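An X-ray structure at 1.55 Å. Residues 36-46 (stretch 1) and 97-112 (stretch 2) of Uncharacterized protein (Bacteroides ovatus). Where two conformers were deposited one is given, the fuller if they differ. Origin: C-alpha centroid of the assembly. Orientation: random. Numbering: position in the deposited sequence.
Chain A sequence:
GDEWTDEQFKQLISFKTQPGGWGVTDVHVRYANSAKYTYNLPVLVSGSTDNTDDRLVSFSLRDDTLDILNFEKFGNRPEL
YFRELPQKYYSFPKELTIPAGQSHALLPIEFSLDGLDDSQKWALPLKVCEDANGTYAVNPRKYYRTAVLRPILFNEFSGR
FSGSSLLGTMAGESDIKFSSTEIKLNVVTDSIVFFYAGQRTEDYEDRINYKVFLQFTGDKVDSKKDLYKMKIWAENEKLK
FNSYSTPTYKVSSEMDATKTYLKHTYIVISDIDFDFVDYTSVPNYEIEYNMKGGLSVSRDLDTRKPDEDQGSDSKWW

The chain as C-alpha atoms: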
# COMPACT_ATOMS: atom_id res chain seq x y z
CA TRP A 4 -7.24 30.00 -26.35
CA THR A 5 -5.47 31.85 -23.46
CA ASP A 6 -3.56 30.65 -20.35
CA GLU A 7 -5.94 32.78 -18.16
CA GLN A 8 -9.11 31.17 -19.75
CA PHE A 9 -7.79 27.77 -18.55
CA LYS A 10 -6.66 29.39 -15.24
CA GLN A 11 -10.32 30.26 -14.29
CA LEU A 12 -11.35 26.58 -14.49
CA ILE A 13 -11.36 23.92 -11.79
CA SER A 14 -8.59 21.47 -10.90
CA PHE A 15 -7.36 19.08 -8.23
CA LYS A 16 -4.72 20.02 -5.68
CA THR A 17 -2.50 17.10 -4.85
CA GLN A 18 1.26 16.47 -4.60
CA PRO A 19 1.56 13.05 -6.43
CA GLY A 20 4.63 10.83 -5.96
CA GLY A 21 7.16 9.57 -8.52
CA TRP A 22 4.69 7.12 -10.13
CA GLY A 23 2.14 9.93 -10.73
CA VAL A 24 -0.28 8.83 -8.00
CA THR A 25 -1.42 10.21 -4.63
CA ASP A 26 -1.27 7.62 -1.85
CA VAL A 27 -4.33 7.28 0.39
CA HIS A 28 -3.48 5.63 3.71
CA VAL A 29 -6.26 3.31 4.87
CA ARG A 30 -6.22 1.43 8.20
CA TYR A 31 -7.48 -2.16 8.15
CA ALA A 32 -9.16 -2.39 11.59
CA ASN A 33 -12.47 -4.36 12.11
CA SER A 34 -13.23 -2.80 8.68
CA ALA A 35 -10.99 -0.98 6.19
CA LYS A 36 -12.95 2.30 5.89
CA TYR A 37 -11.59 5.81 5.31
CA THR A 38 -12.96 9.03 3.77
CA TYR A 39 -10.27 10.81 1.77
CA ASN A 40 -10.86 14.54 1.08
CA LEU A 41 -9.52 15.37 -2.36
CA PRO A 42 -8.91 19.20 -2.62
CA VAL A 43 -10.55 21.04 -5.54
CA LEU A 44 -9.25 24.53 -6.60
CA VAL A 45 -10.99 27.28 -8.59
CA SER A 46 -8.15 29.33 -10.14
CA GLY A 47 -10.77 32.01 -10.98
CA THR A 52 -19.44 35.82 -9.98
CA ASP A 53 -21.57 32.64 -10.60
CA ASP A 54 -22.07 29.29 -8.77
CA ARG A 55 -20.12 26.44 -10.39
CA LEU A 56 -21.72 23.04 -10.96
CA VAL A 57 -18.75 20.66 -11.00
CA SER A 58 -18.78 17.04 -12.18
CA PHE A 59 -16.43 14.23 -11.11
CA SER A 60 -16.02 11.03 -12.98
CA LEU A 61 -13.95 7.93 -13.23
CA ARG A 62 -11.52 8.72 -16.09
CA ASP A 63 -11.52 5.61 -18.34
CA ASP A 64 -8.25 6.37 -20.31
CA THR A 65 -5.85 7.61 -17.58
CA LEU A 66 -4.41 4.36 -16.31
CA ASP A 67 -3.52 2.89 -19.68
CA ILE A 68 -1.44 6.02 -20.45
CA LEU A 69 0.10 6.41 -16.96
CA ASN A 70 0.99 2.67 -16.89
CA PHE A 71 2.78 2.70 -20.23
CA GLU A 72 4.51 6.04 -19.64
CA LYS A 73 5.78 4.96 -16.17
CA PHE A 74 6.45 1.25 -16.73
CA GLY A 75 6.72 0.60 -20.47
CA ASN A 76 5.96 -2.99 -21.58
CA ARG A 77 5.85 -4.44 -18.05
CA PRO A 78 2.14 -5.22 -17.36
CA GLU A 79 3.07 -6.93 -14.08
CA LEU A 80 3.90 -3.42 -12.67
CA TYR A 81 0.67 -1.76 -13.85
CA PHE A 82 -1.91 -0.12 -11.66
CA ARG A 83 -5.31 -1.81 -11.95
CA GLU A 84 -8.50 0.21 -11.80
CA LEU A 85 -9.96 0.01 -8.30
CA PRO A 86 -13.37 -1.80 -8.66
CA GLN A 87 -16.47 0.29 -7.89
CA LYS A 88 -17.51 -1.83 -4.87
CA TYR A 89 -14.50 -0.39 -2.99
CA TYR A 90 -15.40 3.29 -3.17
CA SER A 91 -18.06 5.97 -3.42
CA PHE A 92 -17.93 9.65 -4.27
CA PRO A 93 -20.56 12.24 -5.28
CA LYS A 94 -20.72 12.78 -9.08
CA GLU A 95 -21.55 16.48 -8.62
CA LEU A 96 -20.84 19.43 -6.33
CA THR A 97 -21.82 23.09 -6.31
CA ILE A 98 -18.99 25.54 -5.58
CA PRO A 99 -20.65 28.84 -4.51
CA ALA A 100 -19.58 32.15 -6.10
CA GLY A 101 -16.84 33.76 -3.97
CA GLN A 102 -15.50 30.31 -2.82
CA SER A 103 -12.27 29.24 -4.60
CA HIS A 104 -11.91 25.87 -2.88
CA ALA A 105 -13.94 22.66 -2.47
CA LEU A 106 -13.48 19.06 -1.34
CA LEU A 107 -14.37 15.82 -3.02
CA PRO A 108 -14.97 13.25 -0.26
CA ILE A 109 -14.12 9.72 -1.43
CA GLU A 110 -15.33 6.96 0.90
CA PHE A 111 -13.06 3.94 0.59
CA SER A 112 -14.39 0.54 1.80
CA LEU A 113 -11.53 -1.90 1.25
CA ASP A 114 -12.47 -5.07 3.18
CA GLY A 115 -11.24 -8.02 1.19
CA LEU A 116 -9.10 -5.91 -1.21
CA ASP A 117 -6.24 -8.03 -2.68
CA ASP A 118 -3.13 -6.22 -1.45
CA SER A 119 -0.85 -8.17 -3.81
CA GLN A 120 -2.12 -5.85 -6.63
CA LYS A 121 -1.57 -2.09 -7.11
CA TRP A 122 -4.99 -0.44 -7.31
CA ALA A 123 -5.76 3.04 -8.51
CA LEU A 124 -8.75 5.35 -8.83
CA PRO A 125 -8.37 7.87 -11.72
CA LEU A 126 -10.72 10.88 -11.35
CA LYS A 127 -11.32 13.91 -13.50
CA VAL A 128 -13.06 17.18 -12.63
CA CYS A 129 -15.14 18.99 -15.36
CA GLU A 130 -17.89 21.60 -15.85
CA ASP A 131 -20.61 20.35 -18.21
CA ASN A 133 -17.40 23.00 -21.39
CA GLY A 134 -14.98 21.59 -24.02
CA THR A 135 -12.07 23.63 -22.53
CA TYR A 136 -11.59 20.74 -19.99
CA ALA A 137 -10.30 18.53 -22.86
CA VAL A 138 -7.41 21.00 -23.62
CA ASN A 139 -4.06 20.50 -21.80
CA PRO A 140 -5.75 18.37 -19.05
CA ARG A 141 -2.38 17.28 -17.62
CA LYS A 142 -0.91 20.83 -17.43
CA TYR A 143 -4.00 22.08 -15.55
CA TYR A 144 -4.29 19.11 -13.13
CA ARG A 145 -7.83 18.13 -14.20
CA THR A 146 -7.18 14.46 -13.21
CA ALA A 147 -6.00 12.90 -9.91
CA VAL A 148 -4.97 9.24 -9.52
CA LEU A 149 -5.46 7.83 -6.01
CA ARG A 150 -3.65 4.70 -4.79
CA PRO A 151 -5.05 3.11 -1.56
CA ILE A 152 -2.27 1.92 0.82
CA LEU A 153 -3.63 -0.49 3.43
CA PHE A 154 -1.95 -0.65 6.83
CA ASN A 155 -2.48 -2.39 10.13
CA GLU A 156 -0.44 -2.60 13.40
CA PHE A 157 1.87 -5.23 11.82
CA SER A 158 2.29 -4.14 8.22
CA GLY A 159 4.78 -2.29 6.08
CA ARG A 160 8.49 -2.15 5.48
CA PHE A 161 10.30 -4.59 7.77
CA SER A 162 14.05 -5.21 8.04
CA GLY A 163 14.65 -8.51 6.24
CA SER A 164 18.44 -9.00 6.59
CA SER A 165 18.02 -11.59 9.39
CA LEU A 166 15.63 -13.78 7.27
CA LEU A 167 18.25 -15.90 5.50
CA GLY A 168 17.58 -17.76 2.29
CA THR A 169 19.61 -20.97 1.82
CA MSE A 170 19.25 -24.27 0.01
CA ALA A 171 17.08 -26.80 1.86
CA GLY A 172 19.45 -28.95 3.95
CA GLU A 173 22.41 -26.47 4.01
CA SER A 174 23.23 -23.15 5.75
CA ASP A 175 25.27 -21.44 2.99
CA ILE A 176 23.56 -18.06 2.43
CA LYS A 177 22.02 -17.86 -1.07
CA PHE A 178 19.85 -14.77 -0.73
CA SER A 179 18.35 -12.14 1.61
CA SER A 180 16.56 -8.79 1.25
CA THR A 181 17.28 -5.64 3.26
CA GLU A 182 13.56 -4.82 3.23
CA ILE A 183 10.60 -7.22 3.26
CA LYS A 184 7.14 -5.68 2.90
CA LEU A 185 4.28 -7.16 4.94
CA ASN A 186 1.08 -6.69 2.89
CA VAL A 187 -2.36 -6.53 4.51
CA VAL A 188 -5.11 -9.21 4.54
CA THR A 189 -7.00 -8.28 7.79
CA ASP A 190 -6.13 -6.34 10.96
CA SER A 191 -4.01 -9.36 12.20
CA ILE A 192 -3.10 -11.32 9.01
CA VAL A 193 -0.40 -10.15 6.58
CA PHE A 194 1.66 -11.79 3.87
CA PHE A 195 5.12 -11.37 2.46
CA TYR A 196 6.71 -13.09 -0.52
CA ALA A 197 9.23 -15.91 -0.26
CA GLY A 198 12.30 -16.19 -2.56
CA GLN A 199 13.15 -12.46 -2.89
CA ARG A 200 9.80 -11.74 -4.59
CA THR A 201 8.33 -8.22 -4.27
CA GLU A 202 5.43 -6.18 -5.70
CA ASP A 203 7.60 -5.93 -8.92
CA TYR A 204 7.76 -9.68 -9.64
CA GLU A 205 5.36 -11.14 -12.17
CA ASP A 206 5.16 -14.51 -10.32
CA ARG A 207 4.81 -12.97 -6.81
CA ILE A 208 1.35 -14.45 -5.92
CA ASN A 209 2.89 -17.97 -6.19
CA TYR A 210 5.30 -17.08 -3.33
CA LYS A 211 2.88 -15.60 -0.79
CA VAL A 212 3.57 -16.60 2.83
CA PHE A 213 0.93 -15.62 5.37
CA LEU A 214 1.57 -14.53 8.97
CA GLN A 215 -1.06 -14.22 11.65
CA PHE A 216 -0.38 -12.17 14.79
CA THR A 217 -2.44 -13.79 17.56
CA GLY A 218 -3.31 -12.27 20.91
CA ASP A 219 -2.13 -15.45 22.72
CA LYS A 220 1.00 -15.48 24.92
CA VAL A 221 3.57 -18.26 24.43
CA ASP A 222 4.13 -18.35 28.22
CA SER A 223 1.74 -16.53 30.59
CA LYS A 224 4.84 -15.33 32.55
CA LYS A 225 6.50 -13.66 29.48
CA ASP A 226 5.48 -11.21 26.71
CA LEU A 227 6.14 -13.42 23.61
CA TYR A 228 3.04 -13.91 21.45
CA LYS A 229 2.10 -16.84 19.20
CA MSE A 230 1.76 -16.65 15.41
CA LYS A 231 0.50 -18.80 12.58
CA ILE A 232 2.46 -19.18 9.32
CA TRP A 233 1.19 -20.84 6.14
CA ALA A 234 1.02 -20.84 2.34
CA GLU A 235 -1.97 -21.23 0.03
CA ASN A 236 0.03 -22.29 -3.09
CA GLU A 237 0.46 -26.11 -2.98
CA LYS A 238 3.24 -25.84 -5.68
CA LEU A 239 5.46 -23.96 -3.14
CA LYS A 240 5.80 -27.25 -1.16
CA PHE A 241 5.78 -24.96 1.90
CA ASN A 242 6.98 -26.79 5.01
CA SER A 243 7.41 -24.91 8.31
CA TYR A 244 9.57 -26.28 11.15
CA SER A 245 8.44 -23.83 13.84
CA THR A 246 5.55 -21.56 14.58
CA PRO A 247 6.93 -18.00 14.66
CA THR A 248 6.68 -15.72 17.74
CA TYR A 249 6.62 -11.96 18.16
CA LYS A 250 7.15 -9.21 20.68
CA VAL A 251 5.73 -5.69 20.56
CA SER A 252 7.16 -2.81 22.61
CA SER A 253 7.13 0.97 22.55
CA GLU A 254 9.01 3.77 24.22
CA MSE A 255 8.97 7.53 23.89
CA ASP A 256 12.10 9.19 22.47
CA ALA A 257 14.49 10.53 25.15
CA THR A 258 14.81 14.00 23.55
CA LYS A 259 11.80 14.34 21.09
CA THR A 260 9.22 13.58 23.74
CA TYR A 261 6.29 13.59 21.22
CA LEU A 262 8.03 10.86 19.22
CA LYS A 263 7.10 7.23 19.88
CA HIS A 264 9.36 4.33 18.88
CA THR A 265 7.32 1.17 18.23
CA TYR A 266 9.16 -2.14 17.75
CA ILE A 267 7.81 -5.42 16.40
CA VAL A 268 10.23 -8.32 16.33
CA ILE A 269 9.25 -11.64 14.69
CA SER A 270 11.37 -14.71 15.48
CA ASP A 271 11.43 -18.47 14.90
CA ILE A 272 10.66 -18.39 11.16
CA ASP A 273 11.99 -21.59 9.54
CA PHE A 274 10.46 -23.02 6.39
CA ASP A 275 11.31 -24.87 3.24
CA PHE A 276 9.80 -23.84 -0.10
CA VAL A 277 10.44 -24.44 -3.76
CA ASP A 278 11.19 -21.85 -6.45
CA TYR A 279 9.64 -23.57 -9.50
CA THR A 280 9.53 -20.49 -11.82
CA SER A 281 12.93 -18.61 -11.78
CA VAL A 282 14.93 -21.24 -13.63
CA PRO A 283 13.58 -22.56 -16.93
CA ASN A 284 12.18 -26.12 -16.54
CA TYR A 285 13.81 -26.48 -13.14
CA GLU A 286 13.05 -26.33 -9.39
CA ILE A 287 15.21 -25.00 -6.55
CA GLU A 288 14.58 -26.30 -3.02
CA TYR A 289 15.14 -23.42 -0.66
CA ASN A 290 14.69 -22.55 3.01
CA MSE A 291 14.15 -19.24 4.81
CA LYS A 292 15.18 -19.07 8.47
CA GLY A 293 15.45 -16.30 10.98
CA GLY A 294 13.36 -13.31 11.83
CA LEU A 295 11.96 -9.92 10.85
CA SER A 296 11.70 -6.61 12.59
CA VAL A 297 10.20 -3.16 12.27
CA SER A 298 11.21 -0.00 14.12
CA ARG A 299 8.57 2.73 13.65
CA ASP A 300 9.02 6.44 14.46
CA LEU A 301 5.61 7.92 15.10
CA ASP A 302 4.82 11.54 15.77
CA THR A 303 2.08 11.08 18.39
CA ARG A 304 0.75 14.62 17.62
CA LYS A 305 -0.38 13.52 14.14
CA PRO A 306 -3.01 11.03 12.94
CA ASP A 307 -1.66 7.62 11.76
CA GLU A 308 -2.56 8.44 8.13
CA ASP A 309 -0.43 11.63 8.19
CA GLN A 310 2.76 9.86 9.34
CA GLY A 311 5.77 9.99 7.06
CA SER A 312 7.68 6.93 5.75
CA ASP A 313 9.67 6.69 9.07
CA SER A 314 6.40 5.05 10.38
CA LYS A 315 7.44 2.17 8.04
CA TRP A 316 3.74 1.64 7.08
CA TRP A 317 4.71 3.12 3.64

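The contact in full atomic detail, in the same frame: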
# COMPACT_ATOMS: atom_id res chain seq x y z
N LYS A 36 -12.23 1.12 6.35
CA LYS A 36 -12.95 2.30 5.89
C LYS A 36 -12.22 3.60 6.18
O LYS A 36 -11.69 3.81 7.28
CB LYS A 36 -14.34 2.36 6.53
CG LYS A 36 -15.27 1.27 6.06
CD LYS A 36 -16.68 1.53 6.62
CE LYS A 36 -17.66 0.44 6.25
NZ LYS A 36 -17.40 -0.83 6.99
N TYR A 37 -12.21 4.50 5.19
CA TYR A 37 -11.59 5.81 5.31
C TYR A 37 -12.20 6.76 4.28
O TYR A 37 -12.36 6.37 3.11
CB TYR A 37 -10.07 5.72 5.11
CG TYR A 37 -9.35 7.04 5.24
CD1 TYR A 37 -9.28 7.71 6.46
CD2 TYR A 37 -8.70 7.61 4.15
CE1 TYR A 37 -8.62 8.93 6.59
CE2 TYR A 37 -8.03 8.84 4.26
CZ TYR A 37 -7.98 9.48 5.49
OH TYR A 37 -7.35 10.70 5.62
N THR A 38 -12.51 7.99 4.70
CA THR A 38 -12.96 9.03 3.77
C THR A 38 -11.77 9.92 3.48
O THR A 38 -11.22 10.54 4.39
CB THR A 38 -14.14 9.83 4.29
OG1 THR A 38 -15.23 8.94 4.46
CG2 THR A 38 -14.54 10.96 3.31
N TYR A 39 -11.36 9.97 2.22
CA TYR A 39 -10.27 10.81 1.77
C TYR A 39 -10.85 12.10 1.17
O TYR A 39 -11.73 12.02 0.30
CB TYR A 39 -9.41 10.08 0.75
CG TYR A 39 -8.35 10.97 0.14
CD1 TYR A 39 -7.19 11.28 0.84
CD2 TYR A 39 -8.48 11.44 -1.16
CE1 TYR A 39 -6.20 12.08 0.27
CE2 TYR A 39 -7.50 12.25 -1.73
CZ TYR A 39 -6.37 12.58 -1.01
OH TYR A 39 -5.42 13.37 -1.60
N ASN A 40 -10.35 13.27 1.61
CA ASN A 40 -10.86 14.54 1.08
C ASN A 40 -9.92 15.06 0.03
O ASN A 40 -8.82 15.48 0.35
CB ASN A 40 -11.05 15.56 2.22
CG ASN A 40 -12.07 15.07 3.18
OD1 ASN A 40 -11.75 14.55 4.27
ND2 ASN A 40 -13.28 15.03 2.71
N LEU A 41 -10.33 14.95 -1.23
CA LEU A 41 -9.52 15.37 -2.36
C LEU A 41 -9.75 16.89 -2.62
O LEU A 41 -10.86 17.26 -2.99
CB LEU A 41 -9.92 14.51 -3.58
CG LEU A 41 -9.24 14.83 -4.91
CD1 LEU A 41 -7.72 14.84 -4.80
CD2 LEU A 41 -9.65 13.80 -5.96
N PRO A 42 -8.71 17.75 -2.44
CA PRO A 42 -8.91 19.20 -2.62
C PRO A 42 -9.17 19.58 -4.07
O PRO A 42 -8.48 19.10 -4.98
CB PRO A 42 -7.60 19.83 -2.12
CG PRO A 42 -6.97 18.79 -1.24
CD PRO A 42 -7.36 17.47 -1.92
N VAL A 43 -10.14 20.49 -4.26
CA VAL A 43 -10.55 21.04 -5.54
C VAL A 43 -10.20 22.53 -5.48
O VAL A 43 -10.50 23.16 -4.47
CB VAL A 43 -12.08 20.79 -5.76
CG1 VAL A 43 -12.61 21.48 -7.03
CG2 VAL A 43 -12.39 19.29 -5.80
N LEU A 44 -9.58 23.09 -6.53
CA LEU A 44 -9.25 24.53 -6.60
C LEU A 44 -9.96 25.20 -7.74
O LEU A 44 -9.98 24.63 -8.83
CB LEU A 44 -7.73 24.73 -6.86
CG LEU A 44 -6.68 24.20 -5.91
CD1 LEU A 44 -5.30 24.35 -6.53
CD2 LEU A 44 -6.67 24.96 -4.59
N VAL A 45 -10.44 26.43 -7.53
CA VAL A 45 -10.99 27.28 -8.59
C VAL A 45 -9.93 28.35 -8.77
O VAL A 45 -9.72 29.15 -7.84
CB VAL A 45 -12.41 27.86 -8.30
CG1 VAL A 45 -12.94 28.59 -9.52
CG2 VAL A 45 -13.39 26.79 -7.85
N SER A 46 -9.21 28.35 -9.90
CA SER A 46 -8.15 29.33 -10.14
C SER A 46 -8.72 30.71 -10.51
O SER A 46 -7.97 31.69 -10.58
CB SER A 46 -7.19 28.83 -11.22
OG SER A 46 -6.43 27.74 -10.73
N THR A 97 -21.66 21.68 -6.00
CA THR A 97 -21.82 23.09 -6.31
C THR A 97 -20.75 23.84 -5.53
O THR A 97 -20.59 23.62 -4.31
CB THR A 97 -23.23 23.59 -5.99
OG1 THR A 97 -24.13 22.99 -6.92
CG2 THR A 97 -23.33 25.12 -6.09
N ILE A 98 -19.96 24.67 -6.23
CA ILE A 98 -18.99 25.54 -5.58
C ILE A 98 -19.60 26.94 -5.63
O ILE A 98 -19.73 27.50 -6.73
CB ILE A 98 -17.56 25.49 -6.19
CG1 ILE A 98 -17.01 24.06 -6.28
CG2 ILE A 98 -16.62 26.42 -5.38
CD1 ILE A 98 -15.65 23.97 -7.05
N PRO A 99 -20.03 27.50 -4.49
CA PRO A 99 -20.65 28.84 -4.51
C PRO A 99 -19.73 29.94 -5.04
O PRO A 99 -18.52 29.87 -4.88
CB PRO A 99 -20.98 29.11 -3.04
CG PRO A 99 -21.03 27.76 -2.40
CD PRO A 99 -19.97 26.96 -3.11
N ALA A 100 -20.34 30.99 -5.64
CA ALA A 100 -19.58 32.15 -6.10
C ALA A 100 -18.84 32.74 -4.89
O ALA A 100 -19.38 32.73 -3.78
CB ALA A 100 -20.53 33.19 -6.69
N GLY A 101 -17.61 33.20 -5.08
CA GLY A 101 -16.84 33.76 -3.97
C GLY A 101 -16.00 32.73 -3.21
O GLY A 101 -15.16 33.11 -2.39
N GLN A 102 -16.23 31.42 -3.46
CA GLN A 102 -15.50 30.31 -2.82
C GLN A 102 -14.52 29.72 -3.85
O GLN A 102 -14.95 29.33 -4.92
CB GLN A 102 -16.51 29.26 -2.31
CG GLN A 102 -15.90 28.19 -1.46
CD GLN A 102 -16.93 27.17 -1.02
OE1 GLN A 102 -18.06 27.48 -0.63
NE2 GLN A 102 -16.54 25.92 -1.03
N SER A 103 -13.21 29.73 -3.58
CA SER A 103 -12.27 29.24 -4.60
C SER A 103 -11.74 27.83 -4.28
O SER A 103 -10.81 27.34 -4.92
CB SER A 103 -11.10 30.20 -4.76
OG SER A 103 -10.24 30.07 -3.64
N HIS A 104 -12.33 27.20 -3.28
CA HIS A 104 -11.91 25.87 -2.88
C HIS A 104 -13.14 24.99 -2.71
O HIS A 104 -14.25 25.49 -2.51
CB HIS A 104 -11.13 25.97 -1.54
CG HIS A 104 -11.95 26.56 -0.44
ND1 HIS A 104 -12.67 25.76 0.43
CD2 HIS A 104 -12.21 27.86 -0.15
CE1 HIS A 104 -13.32 26.60 1.24
NE2 HIS A 104 -13.08 27.87 0.93
N ALA A 105 -12.93 23.68 -2.74
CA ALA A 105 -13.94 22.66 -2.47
C ALA A 105 -13.25 21.35 -2.15
O ALA A 105 -12.03 21.25 -2.28
CB ALA A 105 -14.88 22.49 -3.66
N LEU A 106 -14.02 20.38 -1.66
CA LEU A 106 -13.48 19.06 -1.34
C LEU A 106 -14.33 17.97 -1.94
O LEU A 106 -15.56 18.05 -1.87
CB LEU A 106 -13.43 18.88 0.18
CG LEU A 106 -12.31 19.63 0.90
CD1 LEU A 106 -12.51 19.52 2.37
CD2 LEU A 106 -10.91 19.08 0.53
N LEU A 107 -13.69 16.98 -2.52
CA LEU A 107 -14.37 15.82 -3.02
C LEU A 107 -14.16 14.71 -2.01
O LEU A 107 -13.04 14.21 -1.91
CB LEU A 107 -13.91 15.39 -4.42
CG LEU A 107 -14.57 14.10 -4.98
CD1 LEU A 107 -16.08 14.27 -5.13
CD2 LEU A 107 -13.96 13.71 -6.30
N PRO A 108 -15.18 14.34 -1.23
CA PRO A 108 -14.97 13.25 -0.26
C PRO A 108 -15.14 11.90 -0.94
O PRO A 108 -16.19 11.62 -1.54
CB PRO A 108 -16.01 13.50 0.83
CG PRO A 108 -17.07 14.44 0.18
CD PRO A 108 -16.56 14.88 -1.17
N ILE A 109 -14.09 11.07 -0.86
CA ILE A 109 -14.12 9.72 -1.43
C ILE A 109 -14.13 8.73 -0.28
O ILE A 109 -13.14 8.64 0.45
CB ILE A 109 -12.96 9.44 -2.41
CG1 ILE A 109 -12.92 10.51 -3.53
CG2 ILE A 109 -13.09 8.02 -3.00
CD1 ILE A 109 -11.63 11.09 -3.79
N GLU A 110 -15.23 7.96 -0.15
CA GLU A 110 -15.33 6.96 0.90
C GLU A 110 -14.77 5.65 0.40
O GLU A 110 -15.33 5.06 -0.53
CB GLU A 110 -16.77 6.79 1.36
CG GLU A 110 -17.30 8.02 2.10
CD GLU A 110 -18.71 7.94 2.66
OE1 GLU A 110 -19.39 6.91 2.43
OE2 GLU A 110 -19.12 8.90 3.36
N PHE A 111 -13.63 5.23 0.94
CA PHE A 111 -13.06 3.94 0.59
C PHE A 111 -13.58 2.88 1.56
O PHE A 111 -13.63 3.13 2.77
CB PHE A 111 -11.53 4.00 0.68
CG PHE A 111 -10.93 4.81 -0.45
CD1 PHE A 111 -10.79 4.26 -1.72
CD2 PHE A 111 -10.58 6.14 -0.26
CE1 PHE A 111 -10.20 4.99 -2.76
CE2 PHE A 111 -10.01 6.88 -1.31
CZ PHE A 111 -9.85 6.30 -2.55
N SER A 112 -13.93 1.70 1.02
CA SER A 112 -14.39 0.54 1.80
C SER A 112 -13.63 -0.64 1.25
O SER A 112 -14.02 -1.21 0.23
CB SER A 112 -15.91 0.37 1.67
OG SER A 112 -16.58 1.49 2.22

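Two prolines sit inside this antiparallel ladder without breaking it. Pro42 and Pro108 lack the amide hydrogen that a strand residue can donate, yet each falls at a non-hydrogen-bonded position, Pro42 beside Leu106 (CA to CA 4.8 Å) and Pro108 beside Asn40 (CA to CA 4.5 Å). At such positions the backbone NH is not used across the pair, so the missing donor costs this ladder no bond.

The register is continuous from Lys36 opposite Ser112 to Leu44 opposite His104, and the axes of strands 36-45 and 104-112 run at 152° to each other. Hydrogen-bonded pairs alternate with non-bonded ones. Tyr37 N donates to Phe111 O at 3.1 Å, and Phe111 N returns the bond to Tyr37 O at 2.8 Å. Tyr39 and Ile109 repeat the pattern at 2.8 Å both ways, Tyr39 N to Ile109 O and Ile109 N to Tyr39 O; the second is nearly straight, with an angle of 175° at the hydrogen. Leu41 N to Leu107 O and Leu107 N to Leu41 O both measure 2.9 Å. In the next pair, Val43 N reaches Ala105 O at 2.8 Å, whereas Ala105 N to Val43 O is longer, 3.0 Å, and more bent, at 148°. A single bond, Val45 N to Ser103 O at 2.8 Å, extends the series beyond the last bridge.

The non-bonded positions contribute CA-H...O contacts instead. Lys36 CA lies 3.3 Å from Phe111 O, and Pro108 CA lies 3.5 Å from Tyr39 O, so the proline still approaches a carbonyl through its alpha carbon.

Side chains alternate between the two faces of the sheet. The face carrying Tyr39, Leu41, Val43, Ala105, Leu107, Ile109 and Phe111 is largely apolar where the strands meet. Leu41 CB packs 3.8 Å from Ile109 CD1, and the same methyl lies at the edge of the Tyr39 ring, 4.1 Å from Tyr39 CD2. Tyr39 CB in turn approaches the edge of the Phe111 ring, 3.9 Å from Phe111 CE2. Farther along, Val43 CB and Ala105 CB are 3.9 Å apart. Ile98, from the preceding strand segment, joins this packing: its CD1 is 3.9 Å from Val43 CG1 and 3.7 Å from Val45 CG2, bringing both valines against one methyl group.

The other face is more mixed and more open. Thr38 CG2 lies 3.8 Å from Pro108 CB, while Thr38 OG1 approaches Glu110 CG at 3.3 Å, a contact with a methylene carbon. The end of the Leu106 side chain comes nearer the partner strand, placing CD2 3.9 Å from Asn40 CB and 4.3 Å from Pro42 CB.

The link between the segments of the second stretch is a type II turn, Pro99 to Gln102, closed by Gln102 N to Pro99 O at 3.1 Å. Gly101 has phi/psi of 89/-11°, where a CB would jam against the preceding carbonyl oxygen. Gln102 NE2 then donates to His104 O at 2.8 Å, tying the turn to the start of the strand.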